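Local atomic coordinates of protease VII (Escherichia coli, PDB entry 1I78), a protein that cleaves polypeptides as an outer membrane endopeptidase of the omptin family, built as a beta barrel that spans the bacterial outer membrane. Residues K199-G202 / W203-S206. The protein carries 3 engineered substitutions. Residues are numbered along the deposited sequence; the frame is centred on the assembly and turned at random.
Sequences KYSG and WVES
The backbone N of W203 gives its hydrogen to the side chain of S201, W203 N to S201 OG at 3.2 Å, with an N-H...O angle of 160°. S201 OG stands anti to its own backbone N (chi1 179°), which carries it forward along the chain to the bend at G202. The same oxygen also rests against one methyl of V204, with V204 CG2 3.4 Å from S201 OG. The hydroxyl in turn donates a hydrogen bond to P179 O on strand 169-189, so S201 OG both accepts and donates. The indole of W203 folds back over the preceding backbone. With CG beside the backbone N (chi1 -41°), one ring face lies over G202. G202 CA sits 4.0 Å from the centroid of the five-membered ring, almost on its normal, a CH-pi contact. The six-membered ring reaches on toward Y200, where Y200 CE2 and W203 CH2 meet loosely at 4.4 Å. The Y200 ring also meets that of Y231 on strand 219-242, with the planes at about 50°. This is a local kink within one long barrel strand, 192-213. The short strands before and after G202 run at 74° to each other. On the two flanks, strands 169-189 and 219-242 pair antiparallel with it, and V204 touches M178 on the first and Y230 on the second.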
loop_
_atom_site.group_PDB
_atom_site.type_symbol
_atom_site.label_atom_id
_atom_site.label_comp_id
_atom_site.label_asym_id
_atom_site.label_seq_id
_atom_site.Cartn_x
_atom_site.Cartn_y
_atom_site.Cartn_z
ATOM N N LYS A 199 10.764 4.971 -7.590
ATOM C CA LYS A 199 10.733 3.526 -7.761
ATOM C C LYS A 199 9.692 3.139 -8.782
ATOM O O LYS A 199 8.680 3.809 -8.926
ATOM C CB LYS A 199 10.415 2.801 -6.449
ATOM C CG LYS A 199 11.475 2.950 -5.429
ATOM C CD LYS A 199 11.095 2.315 -4.109
ATOM C CE LYS A 199 12.183 2.619 -3.060
ATOM N NZ LYS A 199 11.921 1.975 -1.749
ATOM N N TYR A 200 9.960 2.033 -9.470
ATOM C CA TYR A 200 9.081 1.479 -10.477
ATOM C C TYR A 200 9.107 -0.041 -10.429
ATOM O O TYR A 200 10.139 -0.649 -10.137
ATOM C CB TYR A 200 9.514 1.895 -11.873
ATOM C CG TYR A 200 8.751 1.140 -12.946
ATOM C CD1 TYR A 200 7.406 1.428 -13.197
ATOM C CD2 TYR A 200 9.355 0.102 -13.676
ATOM C CE1 TYR A 200 6.678 0.710 -14.142
ATOM C CE2 TYR A 200 8.632 -0.628 -14.625
ATOM C CZ TYR A 200 7.293 -0.316 -14.845
ATOM O OH TYR A 200 6.542 -1.041 -15.732
ATOM N N SER A 201 7.968 -0.651 -10.738
ATOM C CA SER A 201 7.874 -2.096 -10.774
ATOM C C SER A 201 6.793 -2.558 -11.731
ATOM O O SER A 201 5.735 -1.933 -11.856
ATOM C CB SER A 201 7.585 -2.663 -9.388
ATOM O OG SER A 201 7.473 -4.077 -9.466
ATOM N N GLY A 202 7.065 -3.657 -12.422
ATOM C CA GLY A 202 6.076 -4.199 -13.335
ATOM C C GLY A 202 5.884 -5.646 -12.953
ATOM O O GLY A 202 5.213 -6.411 -13.638
ATOM N N TRP A 203 6.450 -6.003 -11.808
ATOM C CA TRP A 203 6.436 -7.382 -11.342
ATOM C C TRP A 203 5.727 -7.591 -10.020
ATOM O O TRP A 203 5.917 -8.611 -9.359
ATOM C CB TRP A 203 7.894 -7.839 -11.266
ATOM C CG TRP A 203 8.630 -7.323 -12.466
ATOM C CD1 TRP A 203 8.471 -7.743 -13.762
ATOM C CD2 TRP A 203 9.471 -6.160 -12.526
ATOM N NE1 TRP A 203 9.142 -6.904 -14.617
ATOM C CE2 TRP A 203 9.767 -5.925 -13.886
ATOM C CE3 TRP A 203 9.995 -5.288 -11.560
ATOM C CZ2 TRP A 203 10.564 -4.855 -14.307
ATOM C CZ3 TRP A 203 10.788 -4.220 -11.980
ATOM C CH2 TRP A 203 11.063 -4.017 -13.344
ATOM N N VAL A 204 4.884 -6.638 -9.653
ATOM C CA VAL A 204 4.174 -6.722 -8.398
ATOM C C VAL A 204 3.168 -7.854 -8.384
ATOM O O VAL A 204 2.506 -8.128 -9.392
ATOM C CB VAL A 204 3.410 -5.411 -8.087
ATOM C CG1 VAL A 204 2.624 -5.568 -6.804
ATOM C CG2 VAL A 204 4.371 -4.241 -7.977
ATOM N N GLU A 205 3.079 -8.511 -7.230
ATOM C CA GLU A 205 2.123 -9.571 -6.997
ATOM C C GLU A 205 1.369 -9.256 -5.704
ATOM O O GLU A 205 1.938 -9.276 -4.609
ATOM C CB GLU A 205 2.799 -10.932 -6.854
ATOM C CG GLU A 205 1.802 -12.013 -6.407
ATOM C CD GLU A 205 2.417 -13.401 -6.339
ATOM O OE1 GLU A 205 2.199 -14.094 -5.318
ATOM O OE2 GLU A 205 3.113 -13.802 -7.306
ATOM N N SER A 206 0.082 -8.965 -5.839
ATOM C CA SER A 206 -0.744 -8.661 -4.687
ATOM C C SER A 206 -1.784 -9.754 -4.465
ATOM O O SER A 206 -2.238 -10.429 -5.392
ATOM C CB SER A 206 -1.425 -7.297 -4.858
ATOM O OG SER A 206 -2.194 -7.247 -6.045
#